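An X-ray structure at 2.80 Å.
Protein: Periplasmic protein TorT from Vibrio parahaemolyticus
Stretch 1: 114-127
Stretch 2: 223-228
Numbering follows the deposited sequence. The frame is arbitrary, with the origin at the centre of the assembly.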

# COMPACT_ATOMS: atom_id res chain seq x y z
N ASP D 114 -3.29 27.68 -27.98
CA ASP D 114 -2.97 28.71 -26.99
C ASP D 114 -4.12 28.71 -25.99
O ASP D 114 -5.26 29.02 -26.33
CB ASP D 114 -2.87 30.08 -27.67
CG ASP D 114 -2.58 31.21 -26.68
OD1 ASP D 114 -2.43 30.93 -25.47
OD2 ASP D 114 -2.50 32.38 -27.12
N TRP D 115 -3.83 28.36 -24.74
CA TRP D 115 -4.87 28.29 -23.73
C TRP D 115 -5.48 29.63 -23.33
O TRP D 115 -6.55 29.66 -22.72
CB TRP D 115 -4.36 27.52 -22.51
CG TRP D 115 -4.28 26.07 -22.84
CD1 TRP D 115 -3.39 25.48 -23.68
CD2 TRP D 115 -5.22 25.06 -22.48
NE1 TRP D 115 -3.72 24.17 -23.89
CE2 TRP D 115 -4.85 23.88 -23.16
CE3 TRP D 115 -6.35 25.04 -21.66
CZ2 TRP D 115 -5.56 22.69 -23.05
CZ3 TRP D 115 -7.07 23.86 -21.55
CH2 TRP D 115 -6.67 22.70 -22.24
N TYR D 116 -4.80 30.71 -23.68
CA TYR D 116 -5.27 32.07 -23.39
C TYR D 116 -6.72 32.18 -23.85
O TYR D 116 -7.56 32.76 -23.16
CB TYR D 116 -4.43 33.09 -24.16
CG TYR D 116 -4.90 34.52 -24.06
CD1 TYR D 116 -4.34 35.38 -23.12
CD2 TYR D 116 -5.89 35.02 -24.91
CE1 TYR D 116 -4.76 36.71 -23.03
CE2 TYR D 116 -6.31 36.34 -24.83
CZ TYR D 116 -5.74 37.18 -23.89
OH TYR D 116 -6.12 38.49 -23.80
N TRP D 117 -7.00 31.63 -25.02
CA TRP D 117 -8.33 31.67 -25.61
C TRP D 117 -9.28 30.63 -25.03
O TRP D 117 -10.40 30.46 -25.50
CB TRP D 117 -8.24 31.53 -27.14
CG TRP D 117 -7.44 32.64 -27.75
CD1 TRP D 117 -6.10 32.63 -28.05
CD2 TRP D 117 -7.88 33.98 -27.99
NE1 TRP D 117 -5.69 33.88 -28.45
CE2 TRP D 117 -6.76 34.73 -28.41
CE3 TRP D 117 -9.12 34.62 -27.87
CZ2 TRP D 117 -6.84 36.09 -28.72
CZ3 TRP D 117 -9.20 35.97 -28.17
CH2 TRP D 117 -8.07 36.69 -28.59
N MET D 118 -8.82 29.91 -24.01
CA MET D 118 -9.66 28.92 -23.34
C MET D 118 -10.20 29.65 -22.11
O MET D 118 -11.38 29.55 -21.76
CB MET D 118 -8.83 27.71 -22.94
CG MET D 118 -8.29 26.90 -24.10
SD MET D 118 -9.54 25.81 -24.82
CE MET D 118 -9.96 24.75 -23.44
N GLY D 119 -9.32 30.41 -21.46
CA GLY D 119 -9.72 31.18 -20.31
C GLY D 119 -10.59 32.31 -20.79
O GLY D 119 -11.57 32.69 -20.14
N TYR D 120 -10.24 32.86 -21.95
CA TYR D 120 -11.01 33.95 -22.54
C TYR D 120 -12.41 33.43 -22.85
O TYR D 120 -13.41 34.01 -22.45
CB TYR D 120 -10.36 34.45 -23.82
CG TYR D 120 -10.91 35.79 -24.27
CD1 TYR D 120 -10.34 36.99 -23.82
CD2 TYR D 120 -12.03 35.86 -25.11
CE1 TYR D 120 -10.88 38.22 -24.19
CE2 TYR D 120 -12.57 37.09 -25.49
CZ TYR D 120 -11.99 38.26 -25.02
OH TYR D 120 -12.52 39.48 -25.38
N GLU D 121 -12.47 32.33 -23.58
CA GLU D 121 -13.76 31.76 -23.92
C GLU D 121 -14.63 31.54 -22.69
O GLU D 121 -15.85 31.62 -22.77
CB GLU D 121 -13.58 30.44 -24.67
CG GLU D 121 -13.84 30.53 -26.17
CD GLU D 121 -15.27 30.94 -26.51
OE1 GLU D 121 -16.21 30.26 -26.04
OE2 GLU D 121 -15.44 31.93 -27.24
N ALA D 122 -13.99 31.27 -21.56
CA ALA D 122 -14.72 31.02 -20.31
C ALA D 122 -15.20 32.30 -19.65
O ALA D 122 -16.33 32.38 -19.18
CB ALA D 122 -13.84 30.24 -19.36
N GLY D 123 -14.32 33.30 -19.61
CA GLY D 123 -14.67 34.57 -19.02
C GLY D 123 -15.70 35.30 -19.88
O GLY D 123 -16.58 36.00 -19.37
N LYS D 124 -15.59 35.12 -21.19
CA LYS D 124 -16.50 35.75 -22.14
C LYS D 124 -17.92 35.24 -21.88
O LYS D 124 -18.88 36.00 -22.00
CB LYS D 124 -16.08 35.42 -23.58
CG LYS D 124 -16.38 36.51 -24.61
CD LYS D 124 -15.78 36.19 -25.99
CE LYS D 124 -16.42 34.95 -26.63
NZ LYS D 124 -15.88 34.66 -28.00
N TYR D 125 -18.06 33.97 -21.53
CA TYR D 125 -19.37 33.40 -21.26
C TYR D 125 -20.01 34.03 -20.03
O TYR D 125 -21.22 34.22 -19.98
CB TYR D 125 -19.29 31.89 -21.03
CG TYR D 125 -20.56 31.29 -20.47
CD1 TYR D 125 -21.41 30.52 -21.28
CD2 TYR D 125 -20.91 31.46 -19.13
CE1 TYR D 125 -22.57 29.94 -20.76
CE2 TYR D 125 -22.07 30.88 -18.60
CZ TYR D 125 -22.89 30.12 -19.42
OH TYR D 125 -24.01 29.51 -18.90
N LEU D 126 -19.20 34.34 -19.03
CA LEU D 126 -19.74 34.93 -17.82
C LEU D 126 -19.91 36.44 -17.92
O LEU D 126 -20.80 37.00 -17.28
CB LEU D 126 -18.86 34.56 -16.63
CG LEU D 126 -18.85 33.06 -16.30
CD1 LEU D 126 -17.83 32.81 -15.23
CD2 LEU D 126 -20.23 32.60 -15.85
N ALA D 127 -19.07 37.09 -18.72
CA ALA D 127 -19.17 38.54 -18.89
C ALA D 127 -20.40 38.85 -19.74
O ALA D 127 -20.90 39.98 -19.74
CB ALA D 127 -17.92 39.07 -19.56
N LEU D 223 -21.25 26.11 -12.33
CA LEU D 223 -19.95 25.55 -12.71
C LEU D 223 -19.50 25.87 -14.14
O LEU D 223 -20.21 25.59 -15.11
CB LEU D 223 -19.97 24.04 -12.51
CG LEU D 223 -20.51 23.61 -11.14
CD1 LEU D 223 -20.44 22.10 -10.99
CD2 LEU D 223 -19.73 24.33 -10.03
N VAL D 224 -18.31 26.44 -14.26
CA VAL D 224 -17.72 26.82 -15.54
C VAL D 224 -16.32 26.22 -15.65
O VAL D 224 -15.42 26.60 -14.90
CB VAL D 224 -17.65 28.36 -15.66
CG1 VAL D 224 -16.84 28.76 -16.89
CG2 VAL D 224 -19.04 28.94 -15.74
N SER D 225 -16.16 25.29 -16.59
CA SER D 225 -14.88 24.61 -16.85
C SER D 225 -13.92 25.46 -17.67
O SER D 225 -14.35 26.35 -18.40
CB SER D 225 -15.16 23.31 -17.61
OG SER D 225 -14.51 22.20 -17.02
N VAL D 226 -12.62 25.19 -17.58
CA VAL D 226 -11.64 25.93 -18.36
C VAL D 226 -11.18 25.06 -19.53
O VAL D 226 -10.37 25.48 -20.36
CB VAL D 226 -10.43 26.35 -17.51
CG1 VAL D 226 -9.49 27.23 -18.31
CG2 VAL D 226 -10.92 27.11 -16.30
N TYR D 227 -11.73 23.84 -19.59
CA TYR D 227 -11.46 22.89 -20.67
C TYR D 227 -12.45 21.73 -20.55
O TYR D 227 -13.20 21.68 -19.58
CB TYR D 227 -9.99 22.40 -20.68
CG TYR D 227 -9.54 21.52 -19.53
CD1 TYR D 227 -9.68 20.13 -19.59
CD2 TYR D 227 -8.96 22.07 -18.38
CE1 TYR D 227 -9.25 19.31 -18.55
CE2 TYR D 227 -8.52 21.27 -17.33
CZ TYR D 227 -8.67 19.89 -17.42
OH TYR D 227 -8.32 19.07 -16.36
N LEU D 228 -12.46 20.81 -21.50
CA LEU D 228 -13.42 19.72 -21.46
C LEU D 228 -12.85 18.35 -21.13
O LEU D 228 -11.67 18.09 -21.34
CB LEU D 228 -14.16 19.62 -22.81
CG LEU D 228 -15.21 18.51 -22.89
CD1 LEU D 228 -16.47 18.94 -22.17
CD2 LEU D 228 -15.51 18.19 -24.32

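The helix that runs through residues 116–127 packs against the end of a strand, residues 223–225, and the loop that follows it. The two elements lie close to antiparallel, with 154° between their N-to-C directions, and their axes approach to 9.1 Å. Because the directions oppose, the N-terminal part of the helix meets Val226 and Tyr227, whereas its later turns meet Val224. The backbones come nearest where Gly119 faces Val226, the CA atoms of Gly119 and Val226 being 5.9 Å apart. Ahead of the helix, Asp114 caps the first turn: Tyr116 N donates to Asp114 OD1 at 3.0 Å with a nearly straight angle of 160°. Further along, Gly119 N to Trp115 O (3.1 Å), Tyr120 N to Tyr116 O (2.9 Å) and Lys124 N to Tyr120 O (2.8 Å) carry the helical pattern, although several other backbone bonds in this stretch are weak.

No hydrogen bond links the two stretches, and the 347 Å² they bury together is covered largely by apolar packing. Met118, Ala122 and Leu126, spaced four residues apart on the helix, direct their CA-to-CB bonds toward the strand and loop, and so does Trp115, just ahead of the helix. At the far end of this row, Val224 points back toward the helix and serves two residues a turn apart: its CG1 lies 4.2 Å from Ala122 CB, and its CG2 lies 3.9 Å from Leu126 CD2. The small Ala122 side chain also approaches the backbone, with Ala122 CB 4.0 Å from Ser225 O. Ser225 itself points away from the helix, and its OG donates to Tyr227 O at 2.9 Å, a bond within the second stretch, from the end of the strand to the loop after it.

Gly119 brings its backbone directly to a side chain, with Gly119 CA 4.4 Å from Val226 CG1. Its neighbour Met118, with all three chi angles in m, places its CE 3.2 Å from Val226 O and 3.6 Å from Tyr227 CB. Trp115 joins it there, its CZ3 lying 3.4 Å from Tyr227 CB and 3.9 Å from Val226 O, both of which sit at the edge of the indole, near its plane. The six-membered ring of Trp115 and the ring of Tyr227 form an oblique pair, with centroids 5.9 Å apart and planes at 79°; the end of the Tyr227 side chain leads away from the helix. On the helix itself, Lys124 NZ forms a salt bridge with Glu121 OE2 at 2.9 Å, apart from the contact with the strand.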